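Local coordinates for protein Tas1 (Pseudomonas aeruginosa, PDB 6OX6) that makes the alarmone (p)ppApp by pyrophosphorylating adenosine nucleotides, draining ADP and ATP from competitor cells after delivery by type VI secretion, at residues D341-S346 and K404-W409; M369-E374 and A390-A395; A324-R329 and G360-N365. One frame throughout, in Å; residues are numbered along the deposited sequence. Where two conformers were deposited one is given.

Contacts 1 and 3 interlock along the chain, and contact 2 is enclosed by the loop that contact 1 closes. Contact 3 packs a helix on the central sheet; from its strand, N365 ND2 donates a hydrogen bond to S346 O of contact 1, 2.9 Å away, although the two centres are about 22 Å apart. Contacts 1 and 2, with centres about 17 Å apart, meet where CE of the selenomethionine M369 packs against Y345 CD2 at 3.3 Å. Strand 359-365 runs on into helix 367-373, so contacts 3 and 2 share an acetate, probably from the crystallisation liquor: K373 NZ donates a hydrogen bond to it, Q363 NE2 only a weak one.

Contact 1 of 3, residues D341-S346 and K404-W409; sequences DPLGYS and KYYEDW
A type I beta turn, D341 to G344, presents L343 to helix 402-410, where its two methyl groups are divided between Y406 and W409. L343 CD2 lies over one face of the indole in a CH-pi contact, 3.8 Å from the centroid of the five-membered ring and only 13° off its normal. The other branch goes to the helix itself: L343 CD1 rests 3.8 Å from Y406 CA and meets the phenol ring at its edge, in plane, 3.9 Å from Y406 CD1. P342 adds a looser touch, CB to W409 CZ2 at 4.5 Å.

The carboxylate of D341 braces the turn, which the backbone bond G344 N to D341 O closes. OD1 accepts from L343 N at 3.1 Å, an Asx turn, with the donor nearly over the carboxylate plane; OD2 accepts from Y345 N at 2.9 Å, tilted 36° from that plane. D341 OD2 also forms a salt bridge with R60 of the immunity protein chain, while K5 of that chain makes a cation-pi contact with W409, so the immunity protein covers this corner. Behind the turn runs helix 419-435, whose R427 and S426 bind the carbonyls of P342 and L343; the loop itself links strands 332-336 and 347-353.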
loop_
_atom_site.group_PDB
_atom_site.type_symbol
_atom_site.label_atom_id
_atom_site.label_comp_id
_atom_site.label_asym_id
_atom_site.label_seq_id
_atom_site.Cartn_x
_atom_site.Cartn_y
_atom_site.Cartn_z
ATOM N N ASP A 341 -8.195 -0.428 9.055
ATOM C CA ASP A 341 -8.032 0.593 8.030
ATOM C C ASP A 341 -9.134 1.660 8.151
ATOM O O ASP A 341 -10.325 1.313 8.103
ATOM C CB ASP A 341 -8.080 -0.096 6.671
ATOM C CG ASP A 341 -8.053 0.879 5.503
ATOM O OD1 ASP A 341 -7.618 2.044 5.658
ATOM O OD2 ASP A 341 -8.448 0.457 4.403
ATOM N N PRO A 342 -8.787 2.951 8.283
ATOM C CA PRO A 342 -9.837 3.983 8.366
ATOM C C PRO A 342 -10.771 3.969 7.175
ATOM O O PRO A 342 -11.931 4.390 7.294
ATOM C CB PRO A 342 -9.044 5.299 8.414
ATOM C CG PRO A 342 -7.650 4.913 8.784
ATOM C CD PRO A 342 -7.438 3.558 8.200
ATOM N N LEU A 343 -10.300 3.504 6.026
ATOM C CA LEU A 343 -11.120 3.434 4.829
ATOM C C LEU A 343 -11.802 2.080 4.636
ATOM O O LEU A 343 -12.507 1.911 3.647
ATOM C CB LEU A 343 -10.268 3.753 3.598
ATOM C CG LEU A 343 -9.469 5.076 3.624
ATOM C CD1 LEU A 343 -8.871 5.341 2.208
ATOM C CD2 LEU A 343 -10.267 6.245 4.085
ATOM N N GLY A 344 -11.612 1.120 5.535
ATOM C CA GLY A 344 -12.383 -0.118 5.484
ATOM C C GLY A 344 -12.023 -1.072 4.368
ATOM O O GLY A 344 -12.767 -2.031 4.118
ATOM N N TYR A 345 -10.884 -0.871 3.718
ATOM C CA TYR A 345 -10.461 -1.771 2.663
ATOM C C TYR A 345 -9.989 -3.099 3.271
ATOM O O TYR A 345 -9.645 -3.176 4.455
ATOM C CB TYR A 345 -9.353 -1.095 1.836
ATOM C CG TYR A 345 -8.821 -1.904 0.657
ATOM C CD1 TYR A 345 -7.492 -2.296 0.613
ATOM C CD2 TYR A 345 -9.655 -2.279 -0.390
ATOM C CE1 TYR A 345 -6.992 -3.045 -0.459
ATOM C CE2 TYR A 345 -9.176 -3.014 -1.467
ATOM C CZ TYR A 345 -7.839 -3.383 -1.491
ATOM O OH TYR A 345 -7.337 -4.118 -2.527
ATOM N N SER A 346 -10.034 -4.169 2.469
ATOM C CA SER A 346 -9.444 -5.442 2.879
ATOM C C SER A 346 -8.699 -6.064 1.706
ATOM O O SER A 346 -9.036 -5.831 0.546
ATOM C CB SER A 346 -10.494 -6.437 3.426
ATOM O OG SER A 346 -11.587 -6.570 2.534
ATOM N N LYS A 404 -11.912 6.160 -5.394
ATOM C CA LYS A 404 -12.377 7.540 -5.371
ATOM C C LYS A 404 -12.260 8.099 -3.953
ATOM O O LYS A 404 -11.686 9.168 -3.746
ATOM C CB LYS A 404 -13.825 7.629 -5.857
ATOM C CG LYS A 404 -13.988 7.451 -7.357
ATOM C CD LYS A 404 -15.451 7.501 -7.764
ATOM C CE LYS A 404 -15.681 8.518 -8.871
ATOM N NZ LYS A 404 -14.776 8.291 -10.031
ATOM N N TYR A 405 -12.805 7.373 -2.979
ATOM C CA TYR A 405 -12.744 7.796 -1.582
ATOM C C TYR A 405 -11.293 7.917 -1.116
ATOM O O TYR A 405 -10.951 8.812 -0.333
ATOM C CB TYR A 405 -13.490 6.797 -0.685
ATOM C CG TYR A 405 -14.967 6.625 -0.961
ATOM C CD1 TYR A 405 -15.827 7.710 -0.945
ATOM C CD2 TYR A 405 -15.508 5.358 -1.182
ATOM C CE1 TYR A 405 -17.198 7.544 -1.161
ATOM C CE2 TYR A 405 -16.866 5.173 -1.413
ATOM C CZ TYR A 405 -17.701 6.267 -1.405
ATOM O OH TYR A 405 -19.047 6.076 -1.627
ATOM N N TYR A 406 -10.434 6.996 -1.550
ATOM C CA TYR A 406 -9.034 7.076 -1.161
ATOM C C TYR A 406 -8.417 8.383 -1.654
ATOM O O TYR A 406 -7.765 9.099 -0.882
ATOM C CB TYR A 406 -8.283 5.851 -1.688
ATOM C CG TYR A 406 -6.790 6.015 -1.662
ATOM C CD1 TYR A 406 -6.084 5.933 -0.480
ATOM C CD2 TYR A 406 -6.094 6.284 -2.827
ATOM C CE1 TYR A 406 -4.690 6.122 -0.469
ATOM C CE2 TYR A 406 -4.720 6.456 -2.824
ATOM C CZ TYR A 406 -4.030 6.376 -1.643
ATOM O OH TYR A 406 -2.669 6.548 -1.658
ATOM N N GLU A 407 -8.703 8.761 -2.906
ATOM C CA GLU A 407 -8.134 9.976 -3.483
ATOM C C GLU A 407 -8.608 11.213 -2.727
ATOM O O GLU A 407 -7.813 12.107 -2.425
ATOM C CB GLU A 407 -8.503 10.080 -4.964
ATOM C CG GLU A 407 -7.846 9.021 -5.857
ATOM C CD GLU A 407 -8.618 8.734 -7.175
ATOM O OE1 GLU A 407 -9.599 9.467 -7.512
ATOM O OE2 GLU A 407 -8.226 7.758 -7.872
ATOM N N ASP A 408 -9.904 11.283 -2.408
ATOM C CA ASP A 408 -10.413 12.416 -1.630
ATOM C C ASP A 408 -9.835 12.456 -0.210
ATOM O O ASP A 408 -9.614 13.537 0.353
ATOM C CB ASP A 408 -11.936 12.347 -1.574
ATOM C CG ASP A 408 -12.580 12.486 -2.967
ATOM O OD1 ASP A 408 -11.879 12.889 -3.923
ATOM O OD2 ASP A 408 -13.783 12.177 -3.089
ATOM N N TRP A 409 -9.617 11.291 0.399
ATOM C CA TRP A 409 -9.111 11.258 1.767
ATOM C C TRP A 409 -7.627 11.578 1.812
ATOM O O TRP A 409 -7.176 12.321 2.695
ATOM C CB TRP A 409 -9.384 9.883 2.382
ATOM C CG TRP A 409 -9.009 9.736 3.823
ATOM C CD1 TRP A 409 -9.772 10.088 4.919
ATOM C CD2 TRP A 409 -7.793 9.173 4.344
ATOM N NE1 TRP A 409 -9.100 9.751 6.079
ATOM C CE2 TRP A 409 -7.889 9.202 5.753
ATOM C CE3 TRP A 409 -6.637 8.638 3.754
ATOM C CZ2 TRP A 409 -6.880 8.732 6.575
ATOM C CZ3 TRP A 409 -5.636 8.168 4.579
ATOM C CH2 TRP A 409 -5.757 8.223 5.970
#

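Contact 2 of 3, residues M369-E374 and A390-A395; sequences MIYAKE and AVAAKA. With ACT (acetate ion), chain I.
Y371 meets V391 at the very root of its side chain: CB lies 3.6 Å from V391 CG1, and the first ring atom, CG, is equally close to the same methyl. From here the ring runs past the valine in the opposite direction to it, and the phenol comes to lie over the last turn of helix 385-393. The CE1 and CE2 sides of the ring then find different alanines. CE1 touches A395 CB at 3.5 Å, whereas CE2 packs against A392 CB at 3.6 Å. Farther out, CZ sits 3.7 Å from A392 CA, and the hydroxyl oxygen OH ends 3.5 Å from A392 CB. The backbone N of A392 stands over one ring face, offset toward the rim.

The torsion explains the reach. With CG set anti to the backbone N (chi1 179°), the ring projects straight out from helix 367-373 to its neighbour, and the small alanines allow it to approach the backbone closely. A395, just past the helix end, brings its CB obliquely to CE1, on the same side of the ring as A392 N. Y388, one turn earlier in helix 385-393, adds an edge-to-face ring contact to Y371.

On another side of helix 367-373, K373 extends its chain fully and donates a hydrogen bond from NZ to acetate O at 2.7 Å. The whole is helix-to-helix packing, one tyrosine laid across the C-terminal end of a short helix, within the run of helices that follows strand 359-365.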
loop_
_atom_site.group_PDB
_atom_site.type_symbol
_atom_site.label_atom_id
_atom_site.label_comp_id
_atom_site.label_asym_id
_atom_site.label_seq_id
_atom_site.Cartn_x
_atom_site.Cartn_y
_atom_site.Cartn_z
HETATM N N MSE A 369 -13.578 -7.498 -4.063
HETATM C CA MSE A 369 -12.848 -6.361 -3.530
HETATM C C MSE A 369 -12.268 -5.506 -4.620
HETATM O O MSE A 369 -12.277 -4.262 -4.500
HETATM C CB MSE A 369 -11.720 -6.866 -2.637
HETATM C CG MSE A 369 -12.253 -7.294 -1.275
HETATM SE SE MSE A 369 -13.425 -5.885 -0.554
HETATM C CE MSE A 369 -12.123 -4.406 -0.579
ATOM N N ILE A 370 -11.764 -6.133 -5.677
ATOM C CA ILE A 370 -11.160 -5.404 -6.792
ATOM C C ILE A 370 -12.227 -4.664 -7.587
ATOM O O ILE A 370 -12.045 -3.504 -7.976
ATOM C CB ILE A 370 -10.357 -6.362 -7.679
ATOM C CG1 ILE A 370 -9.036 -6.706 -6.969
ATOM C CG2 ILE A 370 -10.119 -5.698 -9.081
ATOM C CD1 ILE A 370 -8.394 -7.985 -7.432
ATOM N N TYR A 371 -13.349 -5.327 -7.852
ATOM C CA TYR A 371 -14.501 -4.654 -8.430
ATOM C C TYR A 371 -14.843 -3.399 -7.641
ATOM O O TYR A 371 -15.067 -2.323 -8.208
ATOM C CB TYR A 371 -15.695 -5.611 -8.442
ATOM C CG TYR A 371 -16.942 -5.011 -9.004
ATOM C CD1 TYR A 371 -18.011 -4.668 -8.183
ATOM C CD2 TYR A 371 -17.059 -4.785 -10.363
ATOM C CE1 TYR A 371 -19.171 -4.112 -8.717
ATOM C CE2 TYR A 371 -18.191 -4.229 -10.905
ATOM C CZ TYR A 371 -19.242 -3.894 -10.074
ATOM O OH TYR A 371 -20.364 -3.343 -10.636
ATOM N N ALA A 372 -14.860 -3.526 -6.320
ATOM C CA ALA A 372 -15.276 -2.420 -5.475
ATOM C C ALA A 372 -14.284 -1.274 -5.538
ATOM O O ALA A 372 -14.682 -0.104 -5.627
ATOM C CB ALA A 372 -15.438 -2.910 -4.040
ATOM N N LYS A 373 -12.994 -1.588 -5.505
ATOM C CA LYS A 373 -11.993 -0.553 -5.350
ATOM C C LYS A 373 -11.632 0.127 -6.668
ATOM O O LYS A 373 -11.535 1.357 -6.717
ATOM C CB LYS A 373 -10.734 -1.139 -4.716
ATOM C CG LYS A 373 -9.564 -0.169 -4.730
ATOM C CD LYS A 373 -8.308 -0.857 -4.189
ATOM C CE LYS A 373 -7.085 0.015 -4.387
ATOM N NZ LYS A 373 -5.870 -0.623 -3.843
ATOM N N GLU A 374 -11.401 -0.643 -7.731
ATOM C CA GLU A 374 -10.825 -0.104 -8.956
ATOM C C GLU A 374 -11.906 0.364 -9.939
ATOM O O GLU A 374 -13.032 -0.139 -9.968
ATOM C CB GLU A 374 -9.953 -1.147 -9.644
ATOM C CG GLU A 374 -8.940 -1.829 -8.758
ATOM C CD GLU A 374 -7.720 -0.953 -8.465
ATOM O OE1 GLU A 374 -7.743 0.265 -8.773
ATOM O OE2 GLU A 374 -6.731 -1.500 -7.928
ATOM N N ALA A 390 -19.351 -11.230 -14.460
ATOM C CA ALA A 390 -19.986 -12.060 -13.439
ATOM C C ALA A 390 -20.084 -11.325 -12.107
ATOM O O ALA A 390 -21.136 -11.344 -11.452
ATOM C CB ALA A 390 -19.215 -13.369 -13.263
ATOM N N VAL A 391 -19.002 -10.664 -11.692
ATOM C CA VAL A 391 -19.009 -9.991 -10.398
ATOM C C VAL A 391 -19.982 -8.819 -10.409
ATOM O O VAL A 391 -20.736 -8.615 -9.452
ATOM C CB VAL A 391 -17.584 -9.554 -10.023
ATOM C CG1 VAL A 391 -17.610 -8.575 -8.859
ATOM C CG2 VAL A 391 -16.750 -10.778 -9.666
ATOM N N ALA A 392 -19.999 -8.048 -11.499
ATOM C CA ALA A 392 -20.868 -6.874 -11.574
ATOM C C ALA A 392 -22.347 -7.252 -11.533
ATOM O O ALA A 392 -23.159 -6.510 -10.975
ATOM C CB ALA A 392 -20.557 -6.078 -12.844
ATOM N N ALA A 393 -22.721 -8.394 -12.115
ATOM C CA ALA A 393 -24.132 -8.763 -12.126
ATOM C C ALA A 393 -24.609 -9.182 -10.741
ATOM O O ALA A 393 -25.762 -8.915 -10.373
ATOM C CB ALA A 393 -24.389 -9.878 -13.142
ATOM N N LYS A 394 -23.722 -9.805 -9.972
ATOM C CA LYS A 394 -24.064 -10.261 -8.631
ATOM C C LYS A 394 -23.644 -9.276 -7.541
ATOM O O LYS A 394 -23.744 -9.587 -6.354
ATOM C CB LYS A 394 -23.443 -11.633 -8.361
ATOM C CG LYS A 394 -23.958 -12.738 -9.270
ATOM C CD LYS A 394 -23.052 -13.956 -9.226
ATOM C CE LYS A 394 -22.977 -14.638 -10.582
ATOM N NZ LYS A 394 -21.588 -15.053 -10.920
ATOM N N ALA A 395 -23.176 -8.093 -7.932
ATOM C CA ALA A 395 -22.762 -7.111 -6.940
ATOM C C ALA A 395 -23.961 -6.330 -6.431
ATOM O O ALA A 395 -24.877 -6.009 -7.191
ATOM C CB ALA A 395 -21.732 -6.149 -7.529
HETATM C C ACT I . -5.557 -3.910 -5.507
HETATM O O ACT I . -5.054 -2.876 -4.975
HETATM O OXT ACT I . -6.125 -4.023 -6.632
HETATM C CH3 ACT I . -5.448 -5.230 -4.637
#

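Contact 3 of 3, residues A324-R329 and G360-N365; sequences AELANR and GEIQVN. With ACT (acetate ion), chain I.
L326 is the one residue of helix segment 324-329 that reaches strand segment 360-365, and its two methyl groups take separate partners there. CD1 meets V364 CG2 tip to tip at 3.7 Å, while CD2 passes obliquely over I362 CD1 at 3.9 Å. I362 and V364 are two residues apart on the strand and therefore face the same way, so that the forked end of the leucine spans them both. CG of L326 is anti to the carbonyl carbon (chi1 -61°), a setting that carries the fork down toward the sheet. Between the two segments the packing is purely apolar; L270 of helix 256-273 also packs on L326, and I263 of that helix on I362.

The contrast lies on the outer surface of the helix. A324, A327, N328 and R329 are exposed, and none of them touches the strand. The other face of the strand is polar too: Q363, between the two aliphatic residues, points away from the helix, and its NE2 makes a weak hydrogen bond to acetate O at 3.4 Å with an N-H...O angle of 131°.

Helix 319-328 is the connection of a beta-alpha-beta crossover from strand 308-313 to the parallel strand 332-336, bridging the two strands between them. Such a helix laid on a mixed sheet is consistent with the alpha/beta fold of alarmone synthetases.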
loop_
_atom_site.group_PDB
_atom_site.type_symbol
_atom_site.label_atom_id
_atom_site.label_comp_id
_atom_site.label_asym_id
_atom_site.label_seq_id
_atom_site.Cartn_x
_atom_site.Cartn_y
_atom_site.Cartn_z
ATOM N N ALA A 324 -0.614 -16.866 3.541
ATOM C CA ALA A 324 0.275 -17.753 4.297
ATOM C C ALA A 324 1.380 -18.316 3.410
ATOM O O ALA A 324 2.513 -18.525 3.863
ATOM C CB ALA A 324 -0.532 -18.891 4.911
ATOM N N GLU A 325 1.049 -18.536 2.141
ATOM C CA GLU A 325 2.003 -19.066 1.176
ATOM C C GLU A 325 3.156 -18.095 0.941
ATOM O O GLU A 325 4.319 -18.500 0.919
ATOM C CB GLU A 325 1.303 -19.380 -0.148
ATOM C CG GLU A 325 1.220 -20.864 -0.468
ATOM C CD GLU A 325 -0.139 -21.455 -0.145
ATOM O OE1 GLU A 325 -1.026 -21.424 -1.023
ATOM O OE2 GLU A 325 -0.319 -21.950 0.987
ATOM N N LEU A 326 2.835 -16.816 0.766
ATOM C CA LEU A 326 3.863 -15.812 0.534
ATOM C C LEU A 326 4.721 -15.633 1.781
ATOM O O LEU A 326 5.934 -15.388 1.694
ATOM C CB LEU A 326 3.199 -14.482 0.120
ATOM C CG LEU A 326 2.357 -14.484 -1.173
ATOM C CD1 LEU A 326 1.455 -13.249 -1.273
ATOM C CD2 LEU A 326 3.252 -14.522 -2.371
ATOM N N ALA A 327 4.089 -15.722 2.953
ATOM C CA ALA A 327 4.821 -15.636 4.207
ATOM C C ALA A 327 5.832 -16.765 4.301
ATOM O O ALA A 327 7.003 -16.538 4.624
ATOM C CB ALA A 327 3.851 -15.677 5.388
ATOM N N ASN A 328 5.406 -17.990 3.970
ATOM C CA ASN A 328 6.315 -19.127 4.040
ATOM C C ASN A 328 7.495 -18.993 3.088
ATOM O O ASN A 328 8.502 -19.680 3.268
ATOM C CB ASN A 328 5.551 -20.418 3.769
ATOM C CG ASN A 328 4.681 -20.796 4.930
ATOM O OD1 ASN A 328 5.031 -20.526 6.079
ATOM N ND2 ASN A 328 3.519 -21.360 4.647
ATOM N N ARG A 329 7.412 -18.121 2.087
ATOM C CA ARG A 329 8.538 -17.876 1.202
ATOM C C ARG A 329 9.339 -16.661 1.626
ATOM O O ARG A 329 10.151 -16.154 0.845
ATOM C CB ARG A 329 8.043 -17.738 -0.232
ATOM C CG ARG A 329 7.310 -18.987 -0.650
ATOM C CD ARG A 329 6.965 -18.923 -2.096
ATOM N NE ARG A 329 8.172 -18.839 -2.913
ATOM C CZ ARG A 329 8.604 -19.797 -3.727
ATOM N NH1 ARG A 329 7.936 -20.938 -3.845
ATOM N NH2 ARG A 329 9.709 -19.605 -4.429
ATOM N N GLY A 360 10.210 -7.286 -4.653
ATOM C CA GLY A 360 9.051 -7.385 -5.514
ATOM C C GLY A 360 7.797 -7.275 -4.667
ATOM O O GLY A 360 7.791 -7.668 -3.502
ATOM N N GLU A 361 6.746 -6.725 -5.257
ATOM C CA GLU A 361 5.449 -6.562 -4.596
ATOM C C GLU A 361 4.446 -7.557 -5.166
ATOM O O GLU A 361 4.241 -7.602 -6.378
ATOM C CB GLU A 361 4.896 -5.147 -4.781
ATOM C CG GLU A 361 3.419 -5.029 -4.382
ATOM C CD GLU A 361 2.786 -3.658 -4.691
ATOM O OE1 GLU A 361 2.212 -3.472 -5.806
ATOM O OE2 GLU A 361 2.847 -2.766 -3.810
ATOM N N ILE A 362 3.802 -8.337 -4.298
ATOM C CA ILE A 362 2.714 -9.214 -4.731
ATOM C C ILE A 362 1.472 -8.922 -3.892
ATOM O O ILE A 362 1.455 -9.185 -2.682
ATOM C CB ILE A 362 3.080 -10.695 -4.632
ATOM C CG1 ILE A 362 4.278 -11.019 -5.511
ATOM C CG2 ILE A 362 1.896 -11.502 -5.087
ATOM C CD1 ILE A 362 4.804 -12.445 -5.314
ATOM N N GLN A 363 0.421 -8.433 -4.535
ATOM C CA GLN A 363 -0.841 -8.174 -3.856
ATOM C C GLN A 363 -1.808 -9.314 -4.111
ATOM O O GLN A 363 -1.752 -9.971 -5.150
ATOM C CB GLN A 363 -1.477 -6.882 -4.347
ATOM C CG GLN A 363 -0.691 -5.651 -4.029
ATOM C CD GLN A 363 -1.431 -4.431 -4.480
ATOM O OE1 GLN A 363 -1.391 -4.064 -5.650
ATOM N NE2 GLN A 363 -2.164 -3.835 -3.578
ATOM N N VAL A 364 -2.723 -9.522 -3.173
ATOM C CA VAL A 364 -3.720 -10.575 -3.287
ATOM C C VAL A 364 -5.056 -10.013 -2.848
ATOM O O VAL A 364 -5.141 -9.304 -1.837
ATOM C CB VAL A 364 -3.378 -11.818 -2.433
ATOM C CG1 VAL A 364 -4.196 -12.976 -2.911
ATOM C CG2 VAL A 364 -1.869 -12.158 -2.481
ATOM N N ASN A 365 -6.106 -10.358 -3.583
ATOM C CA ASN A 365 -7.450 -9.934 -3.203
ATOM C C ASN A 365 -8.448 -10.774 -3.973
ATOM O O ASN A 365 -8.086 -11.512 -4.891
ATOM C CB ASN A 365 -7.692 -8.448 -3.487
ATOM C CG ASN A 365 -8.453 -7.764 -2.358
ATOM O OD1 ASN A 365 -9.298 -8.385 -1.710
ATOM N ND2 ASN A 365 -8.132 -6.502 -2.093
HETATM C C ACT I . -5.557 -3.910 -5.507
HETATM O O ACT I . -5.054 -2.876 -4.975
HETATM O OXT ACT I . -6.125 -4.023 -6.632
HETATM C CH3 ACT I . -5.448 -5.230 -4.637
#